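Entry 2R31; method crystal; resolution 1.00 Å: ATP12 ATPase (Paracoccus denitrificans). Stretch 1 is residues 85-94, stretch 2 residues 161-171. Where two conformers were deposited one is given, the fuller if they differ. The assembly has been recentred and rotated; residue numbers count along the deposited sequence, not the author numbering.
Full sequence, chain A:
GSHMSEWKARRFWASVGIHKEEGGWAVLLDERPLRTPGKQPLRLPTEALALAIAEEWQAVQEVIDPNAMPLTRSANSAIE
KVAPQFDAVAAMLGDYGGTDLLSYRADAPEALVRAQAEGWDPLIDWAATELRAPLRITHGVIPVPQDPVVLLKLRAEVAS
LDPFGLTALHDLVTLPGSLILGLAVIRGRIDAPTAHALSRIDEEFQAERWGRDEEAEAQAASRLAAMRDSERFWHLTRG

Stretch 1 (85-94) QFDAVAAMLG
Stretch 2, residues 161-171: LDPFGLTALHD

Two helices, 86-94 and 163-171, pack side by side in one chain, their N-to-C directions 37° apart and their axes 10.7 Å apart at closest approach. Both have ordinary helical phi/psi values near -63/-43 and backbone bonds from residue i+4 N to residue i O; H170 departs most from these values, at -44/-63. The register pairs F86 with P163 (CA to CA 6.7 Å), A90 with L166 (CA to CA 7.2 Å) and L93 with H170 (CA to CA 6.9 Å). No hydrogen bond crosses between them; the 422 Å² buried, both sides summed, is mainly apolar packing, with a few contacts to polar atoms.

Each helix bonds internally. Q85 is the N-cap of the first, its O accepting from V89 N at 2.9 Å. D162 (-79/165) caps the second: chi1 in p brings OD1 back to G165 N, 2.9 Å away, satisfying an amide that has no helical carbonyl before it. Glycine suits position 165, since an ideal CB there would lie 2.6 Å from D162 OD1. P163 follows naturally, because a first-turn residue needs no amide hydrogen; its O accepts from T167 OG1 at 2.9 Å, with T167 chi1 in m.

L166 is the centre of the contact. Its CB points toward the first helix, and with chi1 t and chi2 p the side chain fills a hole formed by F86, V89, A90 and L93. The short side chain of A90 forms part of the hole, its CB 4.1 Å from L166 CD2, which also reaches the backbone there, 3.8 Å from A90 N.

F86, chi1 t and chi2 98°, lays one ring face against L166. The CD2 of L166 stands 3.9 Å from the F86 ring centroid, 25° off the normal, a CH-pi contact. The ring edge meets the loop leading into the second helix, with F86 CZ 3.2 Å from L161 O; an aromatic edge, with its slightly positive hydrogens, suits a carbonyl oxygen. At the edge F86 CE1 is also 4.0 Å from P163 CA; separately, F86 CD1 makes an apolar contact with P163 CG at 4.1 Å.

V89 and L93 also point toward the second helix. With chi1 t, V89 CG1 lies 3.9 Å from L166 CD2 and 4.4 Å from H170 CD2, at the imidazole edge. The L93 rotamer (chi1 m, chi2 t) places its CD1 3.8 Å from L166 CD1, 3.8 Å from H170 CA and 4.4 Å from L169 CD2, L169 being chi1 t, chi2 p. H170 leaves its helix sideways, but chi1 t and chi2 -77° bring its ring nearer. M92 extends with chi1 t, then turns with chi2 and chi3 both m, which brings CE 3.7 Å from H170 NE2. H170 ND1 donates to D171 OD1 at 2.9 Å, anchoring the imidazole while H170 CD2 lies 4.1 Å from L93 CD2.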

# COMPACT_ATOMS: atom_id res chain seq x y z
N GLN A 85 6.97 -6.26 -13.82
CA GLN A 85 8.20 -5.78 -13.20
C GLN A 85 8.36 -6.37 -11.79
O GLN A 85 8.99 -5.76 -10.93
CB GLN A 85 8.23 -4.25 -13.16
CG GLN A 85 7.89 -3.67 -14.50
CD GLN A 85 8.17 -2.30 -14.90
OE1 GLN A 85 9.37 -1.97 -14.90
NE2 GLN A 85 7.15 -1.52 -15.33
N PHE A 86 7.83 -7.58 -11.55
CA PHE A 86 7.71 -8.08 -10.18
C PHE A 86 9.07 -8.12 -9.49
O PHE A 86 9.21 -7.68 -8.33
CB PHE A 86 7.10 -9.47 -10.18
CG PHE A 86 6.96 -10.10 -8.81
CD1 PHE A 86 5.75 -10.06 -8.15
CD2 PHE A 86 8.02 -10.68 -8.16
CE1 PHE A 86 5.61 -10.59 -6.90
CE2 PHE A 86 7.91 -11.20 -6.91
CZ PHE A 86 6.70 -11.13 -6.24
N ASP A 87 10.08 -8.65 -10.15
CA ASP A 87 11.35 -8.85 -9.50
C ASP A 87 11.96 -7.53 -9.08
O ASP A 87 12.52 -7.39 -7.96
CB ASP A 87 12.30 -9.64 -10.39
CG ASP A 87 11.83 -10.98 -10.79
OD1 ASP A 87 11.17 -11.65 -9.94
OD2 ASP A 87 12.15 -11.44 -11.90
N ALA A 88 11.91 -6.52 -9.94
CA ALA A 88 12.40 -5.21 -9.62
C ALA A 88 11.64 -4.54 -8.48
O ALA A 88 12.21 -3.96 -7.58
CB ALA A 88 12.41 -4.29 -10.84
N VAL A 89 10.29 -4.61 -8.57
CA VAL A 89 9.46 -3.97 -7.54
C VAL A 89 9.69 -4.64 -6.19
O VAL A 89 9.80 -3.97 -5.16
CB VAL A 89 7.97 -4.00 -7.95
CG1 VAL A 89 7.09 -3.46 -6.82
CG2 VAL A 89 7.72 -3.15 -9.20
N ALA A 90 9.77 -5.98 -6.19
CA ALA A 90 10.01 -6.69 -4.94
C ALA A 90 11.35 -6.28 -4.31
O ALA A 90 11.45 -6.09 -3.08
CB ALA A 90 9.95 -8.18 -5.15
N ALA A 91 12.39 -6.15 -5.12
CA ALA A 91 13.71 -5.76 -4.59
C ALA A 91 13.64 -4.34 -4.04
O ALA A 91 14.18 -4.04 -2.97
CB ALA A 91 14.74 -5.88 -5.66
N MET A 92 12.96 -3.44 -4.76
CA MET A 92 12.86 -2.06 -4.34
C MET A 92 12.13 -1.94 -3.00
O MET A 92 12.56 -1.19 -2.10
CB MET A 92 12.15 -1.27 -5.47
CG MET A 92 11.93 0.20 -5.19
SD MET A 92 10.51 0.59 -4.20
CE MET A 92 9.21 0.18 -5.32
N LEU A 93 11.02 -2.66 -2.86
CA LEU A 93 10.27 -2.58 -1.60
C LEU A 93 11.08 -3.23 -0.48
O LEU A 93 11.15 -2.72 0.66
CB LEU A 93 8.90 -3.18 -1.75
CG LEU A 93 7.94 -2.41 -2.64
CD1 LEU A 93 6.66 -3.20 -2.86
CD2 LEU A 93 7.64 -1.02 -2.08
N GLY A 94 11.71 -4.37 -0.76
CA GLY A 94 12.51 -5.04 0.24
C GLY A 94 13.66 -4.15 0.71
O GLY A 94 14.09 -4.24 1.89
N LEU A 161 5.58 -12.75 -1.94
CA LEU A 161 4.20 -12.32 -2.19
C LEU A 161 3.79 -12.66 -3.61
O LEU A 161 4.60 -12.74 -4.51
CB LEU A 161 4.11 -10.82 -1.99
CG LEU A 161 4.35 -10.39 -0.53
CD1 LEU A 161 4.36 -8.87 -0.44
CD2 LEU A 161 3.32 -10.96 0.39
N ASP A 162 2.49 -12.79 -3.79
CA ASP A 162 1.94 -12.88 -5.11
C ASP A 162 1.87 -11.47 -5.72
O ASP A 162 2.07 -10.47 -5.06
CB ASP A 162 0.60 -13.59 -5.13
CG ASP A 162 -0.52 -13.06 -4.25
OD1 ASP A 162 -0.44 -11.90 -3.87
OD2 ASP A 162 -1.46 -13.83 -3.96
N PRO A 163 1.69 -11.33 -7.04
CA PRO A 163 1.77 -10.01 -7.66
C PRO A 163 0.72 -9.00 -7.22
O PRO A 163 1.05 -7.80 -7.05
CB PRO A 163 1.60 -10.34 -9.19
CG PRO A 163 2.18 -11.71 -9.24
CD PRO A 163 1.66 -12.45 -8.02
N PHE A 164 -0.53 -9.42 -6.99
CA PHE A 164 -1.52 -8.48 -6.52
C PHE A 164 -1.24 -8.11 -5.06
O PHE A 164 -1.46 -6.95 -4.66
CB PHE A 164 -2.94 -9.04 -6.70
CG PHE A 164 -3.51 -8.85 -8.10
CD1 PHE A 164 -2.88 -9.39 -9.22
CD2 PHE A 164 -4.65 -8.11 -8.30
CE1 PHE A 164 -3.39 -9.20 -10.48
CE2 PHE A 164 -5.17 -7.91 -9.55
CZ PHE A 164 -4.53 -8.45 -10.64
N GLY A 165 -0.71 -9.03 -4.27
CA GLY A 165 -0.32 -8.72 -2.92
C GLY A 165 0.84 -7.73 -2.85
O GLY A 165 0.85 -6.82 -2.02
N LEU A 166 1.82 -7.90 -3.75
CA LEU A 166 2.92 -6.95 -3.83
C LEU A 166 2.43 -5.55 -4.20
O LEU A 166 2.91 -4.54 -3.69
CB LEU A 166 3.95 -7.47 -4.86
CG LEU A 166 5.26 -6.69 -4.91
CD1 LEU A 166 6.06 -6.83 -3.63
CD2 LEU A 166 6.12 -7.12 -6.11
N THR A 167 1.44 -5.51 -5.11
CA THR A 167 0.82 -4.25 -5.51
C THR A 167 0.21 -3.56 -4.29
O THR A 167 0.40 -2.37 -4.09
CB THR A 167 -0.22 -4.48 -6.60
OG1 THR A 167 0.41 -5.08 -7.74
CG2 THR A 167 -0.85 -3.16 -7.04
N ALA A 168 -0.53 -4.31 -3.49
CA ALA A 168 -1.14 -3.77 -2.28
C ALA A 168 -0.07 -3.26 -1.29
O ALA A 168 -0.20 -2.21 -0.68
CB ALA A 168 -2.00 -4.81 -1.59
N LEU A 169 1.00 -4.05 -1.11
CA LEU A 169 2.07 -3.67 -0.18
C LEU A 169 2.67 -2.33 -0.56
O LEU A 169 3.09 -1.55 0.31
CB LEU A 169 3.14 -4.76 -0.12
CG LEU A 169 4.31 -4.46 0.79
CD1 LEU A 169 3.87 -4.36 2.26
CD2 LEU A 169 5.43 -5.48 0.64
N HIS A 170 2.82 -2.08 -1.86
CA HIS A 170 3.61 -0.96 -2.34
C HIS A 170 3.37 0.32 -1.56
O HIS A 170 4.33 0.87 -0.98
CB HIS A 170 3.35 -0.80 -3.85
CG HIS A 170 4.20 0.25 -4.49
ND1 HIS A 170 3.93 1.59 -4.36
CD2 HIS A 170 5.31 0.19 -5.22
CE1 HIS A 170 4.91 2.26 -5.05
NE2 HIS A 170 5.77 1.43 -5.60
N ASP A 171 2.17 0.86 -1.60
CA ASP A 171 1.93 2.18 -0.95
C ASP A 171 1.97 2.10 0.56
O ASP A 171 2.24 3.09 1.24
CB ASP A 171 0.62 2.79 -1.42
CG ASP A 171 0.62 3.25 -2.85
OD1 ASP A 171 1.66 3.17 -3.54
OD2 ASP A 171 -0.47 3.74 -3.24